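Local coordinates for CalG4 (Micromonospora echinospora, PDB 3IA7), which adopts the GT-B fold of glycosyltransferase-type proteins, built from two Rossmann-like domains that face each other across a cleft, at residues Val55-Phe64 / Val82-Ala93. Sequence-based numbering, arbitrary orientation.
Sequences VLYKSEFDTF and VYVRENVAILRA
Glu86 leaves its helix with CG anti to the backbone N (chi1 -170°) and bends at chi2, which carries its carboxylate into the turn at Ser59-Phe61; Tyr57, with CG lodged between backbone N and carbonyl carbon (chi1 86°), turns its ring to the helix so that the hydroxyl reaches the same group, ring and carboxylate planes steeply inclined. One acidic side chain can thus organise a loop. Glu86 OE2 accepts from Ser59 OG at 2.6 Å, on the syn side and a little out of the carboxylate plane, and from Tyr57 OH at 2.7 Å, which comes from well above that plane. The second oxygen is used as well: the backbone N of Glu60 lies 2.7 Å from Glu86 OE1, on its syn lone pair. Three donors therefore fix the rotation of a buried carboxylate and probably favour its charged form. Ser59 OG in turn accepts from the backbone N of Phe61, closing an ST turn, while the Phe61 ring sets an edge against Glu86 OE2. The chain is leaving edge strand 53-56 of the seven-stranded parallel sheet, and helix 75-98 lies in the Rossmann-like crossover past strands 34-39 and 6-10 to strand 105-109; Gln13 N bonds to Tyr57 OH, linking the loop after the first strand. Farther along the helix, Ile90 CG1 sits over the centre of the Tyr57 ring, 3.6 Å from its centroid; Ala93 CB packs against Tyr57 CB (3.7 Å), and Ala89 CB against Lys58 O and Tyr57 CD1. Toward solvent, Arg85 NE meets Glu60 OE1 at 2.7 Å in a salt bridge, within the guanidinium plane but from above the carboxylate, and a water joins that oxygen to Arg85 NH2. Val82 CG1 covers one face of the Phe64 ring, 3.7 Å from its centroid, in a CH-pi contact.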
# COMPACT_ATOMS: atom_id res chain seq x y z
N VAL A 55 -21.50 1.91 8.57
CA VAL A 55 -22.63 2.64 9.11
C VAL A 55 -22.47 4.06 8.54
O VAL A 55 -21.47 4.76 8.84
CB VAL A 55 -22.58 2.70 10.65
CG1 VAL A 55 -23.60 3.80 11.20
CG2 VAL A 55 -22.89 1.30 11.25
N LEU A 56 -23.42 4.48 7.71
CA LEU A 56 -23.32 5.84 7.11
C LEU A 56 -23.79 6.94 8.05
O LEU A 56 -24.76 6.76 8.82
CB LEU A 56 -24.19 5.94 5.83
CG LEU A 56 -23.79 4.98 4.71
CD1 LEU A 56 -24.85 5.10 3.60
CD2 LEU A 56 -22.42 5.35 4.20
N TYR A 57 -23.09 8.08 7.97
CA TYR A 57 -23.58 9.30 8.59
C TYR A 57 -23.55 10.41 7.52
O TYR A 57 -22.87 10.29 6.48
CB TYR A 57 -22.74 9.64 9.87
CG TYR A 57 -21.45 10.43 9.63
CD1 TYR A 57 -21.44 11.84 9.75
CD2 TYR A 57 -20.26 9.79 9.25
CE1 TYR A 57 -20.25 12.57 9.55
CE2 TYR A 57 -19.09 10.53 9.06
CZ TYR A 57 -19.10 11.91 9.23
OH TYR A 57 -17.94 12.66 8.98
N LYS A 58 -24.31 11.46 7.80
CA LYS A 58 -24.39 12.63 6.97
C LYS A 58 -23.50 13.71 7.56
O LYS A 58 -23.71 14.17 8.69
CB LYS A 58 -25.84 13.13 6.94
CG LYS A 58 -25.97 14.53 6.32
CD LYS A 58 -25.95 14.46 4.82
CE LYS A 58 -26.38 15.82 4.21
NZ LYS A 58 -26.09 15.75 2.73
N SER A 59 -22.50 14.10 6.79
CA SER A 59 -21.55 15.12 7.24
C SER A 59 -22.08 16.51 7.15
O SER A 59 -22.66 16.92 6.12
CB SER A 59 -20.26 15.03 6.42
OG SER A 59 -19.28 15.92 6.91
N GLU A 60 -21.83 17.25 8.22
CA GLU A 60 -22.04 18.71 8.24
C GLU A 60 -21.29 19.44 7.13
O GLU A 60 -21.70 20.51 6.69
CB GLU A 60 -21.64 19.29 9.60
CG GLU A 60 -22.49 18.77 10.74
CD GLU A 60 -23.91 19.36 10.75
OE1 GLU A 60 -24.06 20.59 10.69
OE2 GLU A 60 -24.87 18.57 10.82
N PHE A 61 -20.24 18.81 6.63
CA PHE A 61 -19.36 19.44 5.65
C PHE A 61 -19.87 19.35 4.20
O PHE A 61 -19.25 19.89 3.27
CB PHE A 61 -17.94 18.88 5.82
CG PHE A 61 -17.32 19.23 7.15
CD1 PHE A 61 -17.00 20.56 7.46
CD2 PHE A 61 -17.09 18.27 8.12
CE1 PHE A 61 -16.45 20.90 8.68
CE2 PHE A 61 -16.55 18.60 9.34
CZ PHE A 61 -16.23 19.91 9.62
N ASP A 62 -21.02 18.69 4.02
CA ASP A 62 -21.69 18.69 2.75
C ASP A 62 -22.20 20.09 2.43
O ASP A 62 -22.10 20.54 1.30
CB ASP A 62 -22.84 17.67 2.76
CG ASP A 62 -22.34 16.24 2.62
OD1 ASP A 62 -21.11 16.05 2.71
OD2 ASP A 62 -23.16 15.33 2.40
N THR A 63 -22.71 20.77 3.46
CA THR A 63 -23.37 22.06 3.30
C THR A 63 -22.61 23.19 4.01
O THR A 63 -22.88 24.37 3.79
CB THR A 63 -24.82 22.00 3.82
OG1 THR A 63 -24.82 21.56 5.20
CG2 THR A 63 -25.64 21.03 2.99
N PHE A 64 -21.69 22.81 4.89
CA PHE A 64 -20.69 23.72 5.46
C PHE A 64 -19.49 23.64 4.54
O PHE A 64 -18.46 23.00 4.85
CB PHE A 64 -20.32 23.31 6.88
CG PHE A 64 -19.57 24.36 7.66
CD1 PHE A 64 -20.25 25.21 8.54
CD2 PHE A 64 -18.18 24.47 7.57
CE1 PHE A 64 -19.56 26.16 9.30
CE2 PHE A 64 -17.48 25.42 8.31
CZ PHE A 64 -18.17 26.27 9.18
N VAL A 82 -19.54 23.75 14.16
CA VAL A 82 -19.68 22.72 13.13
C VAL A 82 -18.90 21.47 13.55
O VAL A 82 -19.31 20.37 13.23
CB VAL A 82 -19.32 23.17 11.65
CG1 VAL A 82 -17.84 23.45 11.48
CG2 VAL A 82 -19.72 22.09 10.67
N TYR A 83 -17.80 21.67 14.26
CA TYR A 83 -16.98 20.55 14.79
C TYR A 83 -17.83 19.71 15.75
O TYR A 83 -17.86 18.46 15.68
CB TYR A 83 -15.75 21.13 15.51
CG TYR A 83 -14.90 20.08 16.22
CD1 TYR A 83 -14.01 19.27 15.49
CD2 TYR A 83 -15.01 19.88 17.61
CE1 TYR A 83 -13.23 18.30 16.15
CE2 TYR A 83 -14.24 18.91 18.26
CZ TYR A 83 -13.36 18.13 17.52
OH TYR A 83 -12.58 17.17 18.12
N VAL A 84 -18.50 20.41 16.67
CA VAL A 84 -19.40 19.75 17.61
C VAL A 84 -20.56 19.03 16.89
O VAL A 84 -20.84 17.86 17.21
CB VAL A 84 -19.89 20.70 18.74
CG1 VAL A 84 -20.89 19.97 19.65
CG2 VAL A 84 -18.68 21.19 19.59
N ARG A 85 -21.22 19.70 15.95
CA ARG A 85 -22.29 19.08 15.18
C ARG A 85 -21.83 17.83 14.44
O ARG A 85 -22.56 16.83 14.40
CB ARG A 85 -22.95 20.03 14.19
CG ARG A 85 -23.77 21.17 14.83
CD ARG A 85 -24.66 21.87 13.81
NE ARG A 85 -23.91 22.46 12.70
CZ ARG A 85 -23.39 23.69 12.70
NH1 ARG A 85 -23.55 24.48 13.76
NH2 ARG A 85 -22.73 24.13 11.63
N GLU A 86 -20.63 17.87 13.88
CA GLU A 86 -20.07 16.70 13.17
C GLU A 86 -19.83 15.53 14.12
O GLU A 86 -20.15 14.37 13.78
CB GLU A 86 -18.73 17.09 12.49
CG GLU A 86 -18.20 15.98 11.52
CD GLU A 86 -18.95 15.91 10.20
OE1 GLU A 86 -20.10 16.41 10.10
OE2 GLU A 86 -18.39 15.33 9.24
N ASN A 87 -19.26 15.83 15.31
CA ASN A 87 -19.17 14.80 16.36
C ASN A 87 -20.56 14.20 16.66
O ASN A 87 -20.71 12.98 16.76
CB ASN A 87 -18.56 15.39 17.63
CG ASN A 87 -17.05 15.30 17.62
OD1 ASN A 87 -16.51 14.34 18.15
ND2 ASN A 87 -16.36 16.25 16.95
N VAL A 88 -21.54 15.07 16.85
CA VAL A 88 -22.93 14.63 17.14
C VAL A 88 -23.55 13.78 15.99
O VAL A 88 -24.27 12.79 16.23
CB VAL A 88 -23.85 15.82 17.52
CG1 VAL A 88 -25.32 15.40 17.61
CG2 VAL A 88 -23.42 16.44 18.87
N ALA A 89 -23.27 14.16 14.75
CA ALA A 89 -23.74 13.40 13.58
C ALA A 89 -23.26 11.94 13.64
O ALA A 89 -24.05 11.02 13.42
CB ALA A 89 -23.29 14.10 12.28
N ILE A 90 -21.99 11.76 13.96
CA ILE A 90 -21.35 10.44 14.07
C ILE A 90 -21.90 9.66 15.27
O ILE A 90 -22.28 8.47 15.13
CB ILE A 90 -19.80 10.60 14.19
CG1 ILE A 90 -19.21 11.08 12.82
CG2 ILE A 90 -19.12 9.24 14.63
CD1 ILE A 90 -17.87 11.70 12.94
N LEU A 91 -21.97 10.34 16.41
CA LEU A 91 -22.54 9.77 17.63
C LEU A 91 -23.99 9.25 17.40
O LEU A 91 -24.32 8.09 17.70
CB LEU A 91 -22.47 10.86 18.75
CG LEU A 91 -23.04 10.61 20.15
CD1 LEU A 91 -22.19 9.56 20.82
CD2 LEU A 91 -22.92 11.92 20.90
N ARG A 92 -24.85 10.09 16.83
CA ARG A 92 -26.24 9.66 16.59
C ARG A 92 -26.29 8.48 15.61
O ARG A 92 -27.13 7.59 15.79
CB ARG A 92 -27.12 10.81 16.04
CG ARG A 92 -27.37 11.94 17.11
CD ARG A 92 -28.18 13.07 16.54
NE ARG A 92 -28.30 14.15 17.52
CZ ARG A 92 -28.88 15.32 17.27
NH1 ARG A 92 -29.39 15.59 16.06
NH2 ARG A 92 -28.93 16.21 18.25
N ALA A 93 -25.49 8.51 14.53
CA ALA A 93 -25.54 7.44 13.51
C ALA A 93 -25.15 6.10 14.12
O ALA A 93 -25.76 5.10 13.82
CB ALA A 93 -24.59 7.70 12.36
O HOH W 1 -23.35 22.49 8.90